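Local coordinates for protein prophenoloxidase b (Marsupenaeus japonicus, PDB 3WKY) that is the inactive precursor of a type 3 copper phenoloxidase that, once activated, probably hydroxylates monophenols and oxidises o-diphenols, at residues 306-311 with 405-410; 321-326 with 335-340. All blocks are in the same frame, centred on the assembly; numbering follows the deposited sequence.

From the N terminus, helix 294-310 comes first; its last turn is half of contact 1, which waits until 405-410, the far end of helix 391-409, to close a loop of more than ninety residues. The hairpin of strands 312-314 and 320-322 follows directly, and contact 2 soon closes a much shorter loop between 321-326 and the start of helix 334-343. The short loop lies wholly within the long one. The two contacts meet where Tyr407 and Lys408 of helix 391-409 reach Asp325. Hairpin, short helix and two long helices of the copper-containing domain are thus tied together beside the second subunit.

Contact 1 (306-311 with 405-410); sequences HGIDVG and HRYKLT
With CG anti to its backbone N (chi1 -175°) and the chain extended as far as NE, Arg406 reaches across to Asp309, whose CG is turned beside its own backbone N. The setting is a nearly parallel helix pair in the hemocyanin-type copper domain: the ends of helices 294-310 and 391-409 run 19° apart with segment axes 9.3 Å from each other. Arg406 grips the carboxylate side-on, its NE giving a bond of 3.1 Å to OD1 and its NH2 one of 2.8 Å to OD2 of Asp309. The second is nearly straight, lies in the guanidinium plane and uses the syn lone pair of OD2. Tyr305 adds a cation-pi contact to Arg406, and Asn241 of the second subunit bonds to Asp309 O. A methionine in place of Arg406 would probably leave the buried Asp309 carboxylate without this two-pronged grip and Tyr305 without its cation-pi partner. Beside the salt bridge, Ile308 points at the neighbouring helix, its CG2 packing 3.6 Å from Tyr407 CA and also near Tyr407 CB, while Thr410 CG2 sits 4.0 Å from the same methyl. Gly311, with positive phi, ends the first helix in a Schellman motif. A water bridges the two segments, donating to Ile308 O at 2.7 Å and to Thr410 OG1 at 2.9 Å, while Thr410 OG1 itself donates to Tyr407 O.

Contact 2 (321-326 with 335-340); sequences VRLTDN and INLVGE
Leu323 and Leu337 carry the apolar half of this contact: CD2 of Leu323 rests 3.7 Å from CB of Leu337. The other branch of Leu323, CD1, turns to Val338 and approaches its CG2 at 4.1 Å, the two side chains crossing at about a right angle. Leu337 in turn sends CD1 to the strand, where it lies 3.9 Å from Val321 CG1 and 3.7 Å from the carbonyl oxygen of Arg322. At the other end the contact is polar. Asp325, with CG beside its backbone N (chi1 -77°), accepts the N-H of Ile335 on the syn lone pair of OD1, over 2.9 Å with an N-H...O angle of 155°. Asp325 OD1 also lies 3.5 Å from Ile335 CG2. A beta hairpin and the loop leaving it thus pack on the first turns of helix 334-343; a carboxylate at a first-turn N-H would probably interact favourably with the helix dipole. In the next shell, Tyr407 OH forms a hydrogen bond with Asp325 OD1 and Lys408 NZ a salt bridge with OD2. Asp325 is further placed by its backbone N bonding to Gln411 OE1, and by the ST turn that straddles it, Thr324 OG1 accepting from Asn326 N at 3.0 Å. Arg322, whose side chain sets off away from the helix, forms a salt bridge with Glu331 and bonds through NH1 to Cys687 O of the second subunit.

Contact 1 (306-311 with 405-410)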
loop_
_atom_site.group_PDB
_atom_site.type_symbol
_atom_site.label_atom_id
_atom_site.label_comp_id
_atom_site.label_asym_id
_atom_site.label_seq_id
_atom_site.Cartn_x
_atom_site.Cartn_y
_atom_site.Cartn_z
ATOM N N HIS A 306 -22.324 -20.036 -4.794
ATOM C CA HIS A 306 -22.974 -20.904 -3.806
ATOM C C HIS A 306 -23.945 -21.878 -4.480
ATOM O O HIS A 306 -23.901 -23.083 -4.224
ATOM C CB HIS A 306 -23.736 -20.091 -2.766
ATOM C CG HIS A 306 -24.506 -20.932 -1.793
ATOM N ND1 HIS A 306 -23.901 -21.632 -0.770
ATOM C CD2 HIS A 306 -25.833 -21.184 -1.685
ATOM C CE1 HIS A 306 -24.821 -22.285 -0.080
ATOM N NE2 HIS A 306 -26.002 -22.031 -0.615
ATOM N N GLY A 307 -24.835 -21.346 -5.317
ATOM C CA GLY A 307 -25.812 -22.181 -6.008
ATOM C C GLY A 307 -25.148 -23.252 -6.859
ATOM O O GLY A 307 -25.574 -24.421 -6.876
ATOM N N ILE A 308 -24.114 -22.862 -7.592
ATOM C CA ILE A 308 -23.366 -23.830 -8.385
ATOM C C ILE A 308 -22.779 -24.917 -7.486
ATOM O O ILE A 308 -22.879 -26.117 -7.784
ATOM C CB ILE A 308 -22.253 -23.134 -9.190
ATOM C CG1 ILE A 308 -22.871 -22.345 -10.350
ATOM C CG2 ILE A 308 -21.231 -24.159 -9.699
ATOM C CD1 ILE A 308 -21.898 -21.389 -11.063
ATOM N N ASP A 309 -22.176 -24.496 -6.377
ATOM C CA ASP A 309 -21.465 -25.429 -5.503
ATOM C C ASP A 309 -22.384 -26.412 -4.785
ATOM O O ASP A 309 -21.985 -27.562 -4.541
ATOM C CB ASP A 309 -20.610 -24.670 -4.479
ATOM C CG ASP A 309 -19.433 -23.932 -5.119
ATOM O OD1 ASP A 309 -19.124 -24.185 -6.302
ATOM O OD2 ASP A 309 -18.809 -23.091 -4.425
ATOM N N VAL A 310 -23.607 -25.986 -4.466
ATOM C CA VAL A 310 -24.566 -26.897 -3.817
ATOM C C VAL A 310 -25.509 -27.592 -4.799
ATOM O O VAL A 310 -26.279 -28.470 -4.401
ATOM C CB VAL A 310 -25.419 -26.206 -2.736
ATOM C CG1 VAL A 310 -24.522 -25.611 -1.644
ATOM C CG2 VAL A 310 -26.345 -25.136 -3.374
ATOM N N GLY A 311 -25.455 -27.193 -6.066
ATOM C CA GLY A 311 -26.213 -27.865 -7.118
ATOM C C GLY A 311 -27.658 -27.431 -7.313
ATOM O O GLY A 311 -28.447 -28.151 -7.924
ATOM N N HIS A 405 -17.252 -23.064 -16.377
ATOM C CA HIS A 405 -16.417 -24.260 -16.162
ATOM C C HIS A 405 -16.529 -24.703 -14.703
ATOM O O HIS A 405 -16.534 -25.901 -14.408
ATOM C CB HIS A 405 -14.953 -23.970 -16.542
ATOM C CG HIS A 405 -14.020 -25.118 -16.306
ATOM N ND1 HIS A 405 -14.107 -26.304 -17.005
ATOM C CD2 HIS A 405 -12.971 -25.258 -15.459
ATOM C CE1 HIS A 405 -13.157 -27.127 -16.594
ATOM N NE2 HIS A 405 -12.449 -26.513 -15.663
ATOM N N ARG A 406 -16.628 -23.741 -13.784
ATOM C CA ARG A 406 -16.874 -24.075 -12.382
ATOM C C ARG A 406 -18.124 -24.935 -12.279
ATOM O O ARG A 406 -18.144 -25.951 -11.571
ATOM C CB ARG A 406 -17.075 -22.812 -11.541
ATOM C CG ARG A 406 -17.214 -23.079 -10.033
ATOM C CD ARG A 406 -17.679 -21.800 -9.308
ATOM N NE ARG A 406 -17.682 -21.949 -7.851
ATOM C CZ ARG A 406 -16.773 -21.404 -7.042
ATOM N NH1 ARG A 406 -15.779 -20.667 -7.535
ATOM N NH2 ARG A 406 -16.863 -21.593 -5.732
ATOM N N TYR A 407 -19.170 -24.529 -12.992
ATOM C CA TYR A 407 -20.387 -25.316 -12.990
ATOM C C TYR A 407 -20.147 -26.679 -13.674
ATOM O O TYR A 407 -20.537 -27.730 -13.137
ATOM C CB TYR A 407 -21.573 -24.569 -13.626
ATOM C CG TYR A 407 -22.656 -25.578 -13.940
ATOM C CD1 TYR A 407 -23.465 -26.085 -12.927
ATOM C CD2 TYR A 407 -22.800 -26.103 -15.225
ATOM C CE1 TYR A 407 -24.424 -27.079 -13.207
ATOM C CE2 TYR A 407 -23.745 -27.078 -15.502
ATOM C CZ TYR A 407 -24.552 -27.561 -14.492
ATOM O OH TYR A 407 -25.495 -28.544 -14.768
ATOM N N LYS A 408 -19.509 -26.679 -14.843
ATOM C CA LYS A 408 -19.291 -27.964 -15.537
ATOM C C LYS A 408 -18.570 -28.977 -14.655
ATOM O O LYS A 408 -18.895 -30.164 -14.668
ATOM C CB LYS A 408 -18.534 -27.784 -16.856
ATOM C CG LYS A 408 -19.329 -27.071 -17.958
ATOM C CD LYS A 408 -20.473 -27.956 -18.483
ATOM C CE LYS A 408 -21.137 -27.317 -19.718
ATOM N NZ LYS A 408 -22.170 -28.247 -20.317
ATOM N N LEU A 409 -17.594 -28.511 -13.879
ATOM C CA LEU A 409 -16.832 -29.416 -13.017
ATOM C C LEU A 409 -17.676 -30.078 -11.919
ATOM O O LEU A 409 -17.290 -31.121 -11.372
ATOM C CB LEU A 409 -15.619 -28.696 -12.410
ATOM C CG LEU A 409 -14.474 -28.379 -13.375
ATOM C CD1 LEU A 409 -13.325 -27.689 -12.635
ATOM C CD2 LEU A 409 -13.982 -29.641 -14.110
ATOM N N THR A 410 -18.827 -29.497 -11.595
ATOM C CA THR A 410 -19.693 -30.110 -10.584
ATOM C C THR A 410 -20.454 -31.312 -11.144
ATOM O O THR A 410 -21.079 -32.055 -10.394
ATOM C CB THR A 410 -20.734 -29.137 -10.007
ATOM O OG1 THR A 410 -21.620 -28.703 -11.049
ATOM C CG2 THR A 410 -20.050 -27.919 -9.357
HETATM O O HOH W 1 -23.967 -27.517 -9.858
#

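Contact 2 (321-326 with 335-340)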
loop_
_atom_site.group_PDB
_atom_site.type_symbol
_atom_site.label_atom_id
_atom_site.label_comp_id
_atom_site.label_asym_id
_atom_site.label_seq_id
_atom_site.Cartn_x
_atom_site.Cartn_y
_atom_site.Cartn_z
ATOM N N VAL A 321 -34.356 -24.920 -7.503
ATOM C CA VAL A 321 -34.292 -25.480 -8.847
ATOM C C VAL A 321 -32.990 -26.254 -8.995
ATOM O O VAL A 321 -31.906 -25.672 -8.897
ATOM C CB VAL A 321 -34.327 -24.382 -9.934
ATOM C CG1 VAL A 321 -34.507 -25.020 -11.310
ATOM C CG2 VAL A 321 -35.445 -23.390 -9.662
ATOM N N ARG A 322 -33.083 -27.563 -9.221
ATOM C CA ARG A 322 -31.893 -28.381 -9.385
ATOM C C ARG A 322 -31.100 -28.002 -10.633
ATOM O O ARG A 322 -31.682 -27.712 -11.682
ATOM C CB ARG A 322 -32.282 -29.863 -9.467
ATOM C CG ARG A 322 -31.151 -30.778 -9.845
ATOM C CD ARG A 322 -31.543 -32.255 -9.721
ATOM N NE ARG A 322 -32.259 -32.739 -10.897
ATOM C CZ ARG A 322 -32.385 -34.027 -11.201
ATOM N NH1 ARG A 322 -31.843 -34.949 -10.415
ATOM N NH2 ARG A 322 -33.040 -34.392 -12.291
ATOM N N LEU A 323 -29.770 -28.005 -10.510
ATOM C CA LEU A 323 -28.865 -27.807 -11.636
ATOM C C LEU A 323 -28.280 -29.146 -12.055
ATOM O O LEU A 323 -27.573 -29.795 -11.281
ATOM C CB LEU A 323 -27.701 -26.880 -11.243
ATOM C CG LEU A 323 -28.063 -25.449 -10.864
ATOM C CD1 LEU A 323 -26.778 -24.710 -10.423
ATOM C CD2 LEU A 323 -28.713 -24.729 -12.045
ATOM N N THR A 324 -28.561 -29.575 -13.282
ATOM C CA THR A 324 -27.960 -30.820 -13.770
ATOM C C THR A 324 -27.850 -30.811 -15.286
ATOM O O THR A 324 -28.743 -30.301 -15.966
ATOM C CB THR A 324 -28.772 -32.068 -13.297
ATOM O OG1 THR A 324 -28.126 -33.260 -13.755
ATOM C CG2 THR A 324 -30.206 -32.038 -13.837
ATOM N N ASP A 325 -26.752 -31.352 -15.818
ATOM C CA ASP A 325 -26.634 -31.518 -17.260
ATOM C C ASP A 325 -27.000 -32.954 -17.663
ATOM O O ASP A 325 -26.772 -33.358 -18.803
ATOM C CB ASP A 325 -25.232 -31.157 -17.767
ATOM C CG ASP A 325 -25.001 -29.639 -17.859
ATOM O OD1 ASP A 325 -25.864 -28.864 -17.390
ATOM O OD2 ASP A 325 -23.953 -29.228 -18.402
ATOM N N ASN A 326 -27.545 -33.702 -16.701
ATOM C CA ASN A 326 -28.207 -34.996 -16.954
ATOM C C ASN A 326 -29.700 -34.828 -16.622
ATOM O O ASN A 326 -30.195 -35.443 -15.678
ATOM C CB ASN A 326 -27.668 -36.095 -16.019
ATOM C CG ASN A 326 -26.247 -36.565 -16.353
ATOM O OD1 ASN A 326 -25.782 -36.493 -17.491
ATOM N ND2 ASN A 326 -25.564 -37.096 -15.339
ATOM N N ILE A 335 -26.523 -26.011 -17.146
ATOM C CA ILE A 335 -25.707 -25.025 -17.866
ATOM C C ILE A 335 -26.575 -23.891 -18.427
ATOM O O ILE A 335 -26.166 -22.714 -18.421
ATOM C CB ILE A 335 -24.849 -25.687 -18.979
ATOM C CG1 ILE A 335 -24.038 -24.640 -19.760
ATOM C CG2 ILE A 335 -25.726 -26.504 -19.950
ATOM C CD1 ILE A 335 -23.016 -23.868 -18.877
ATOM N N ASN A 336 -27.788 -24.222 -18.879
ATOM C CA ASN A 336 -28.698 -23.202 -19.387
ATOM C C ASN A 336 -29.196 -22.278 -18.279
ATOM O O ASN A 336 -29.245 -21.059 -18.451
ATOM C CB ASN A 336 -29.902 -23.823 -20.099
ATOM C CG ASN A 336 -30.740 -22.782 -20.814
ATOM O OD1 ASN A 336 -30.222 -21.994 -21.613
ATOM N ND2 ASN A 336 -32.030 -22.752 -20.515
ATOM N N LEU A 337 -29.574 -22.867 -17.144
ATOM C CA LEU A 337 -30.042 -22.092 -15.995
ATOM C C LEU A 337 -28.966 -21.138 -15.482
ATOM O O LEU A 337 -29.268 -19.993 -15.108
ATOM C CB LEU A 337 -30.471 -23.038 -14.863
ATOM C CG LEU A 337 -31.804 -23.750 -15.122
ATOM C CD1 LEU A 337 -31.951 -24.955 -14.197
ATOM C CD2 LEU A 337 -32.971 -22.787 -14.930
ATOM N N VAL A 338 -27.721 -21.617 -15.443
ATOM C CA VAL A 338 -26.592 -20.773 -14.997
ATOM C C VAL A 338 -26.371 -19.658 -16.011
ATOM O O VAL A 338 -26.183 -18.494 -15.633
ATOM C CB VAL A 338 -25.302 -21.623 -14.810
ATOM C CG1 VAL A 338 -24.079 -20.726 -14.551
ATOM C CG2 VAL A 338 -25.482 -22.602 -13.660
ATOM N N GLY A 339 -26.432 -19.999 -17.299
ATOM C CA GLY A 339 -26.283 -18.999 -18.344
ATOM C C GLY A 339 -27.324 -17.898 -18.251
ATOM O O GLY A 339 -26.980 -16.713 -18.337
ATOM N N GLU A 340 -28.596 -18.272 -18.078
ATOM C CA GLU A 340 -29.652 -17.259 -17.959
ATOM C C GLU A 340 -29.458 -16.408 -16.704
ATOM O O GLU A 340 -29.807 -15.227 -16.686
ATOM C CB GLU A 340 -31.046 -17.899 -17.932
ATOM C CG GLU A 340 -31.448 -18.655 -19.229
ATOM C CD GLU A 340 -31.860 -17.724 -20.371
ATOM O OE1 GLU A 340 -31.626 -16.495 -20.288
ATOM O OE2 GLU A 340 -32.429 -18.220 -21.366
#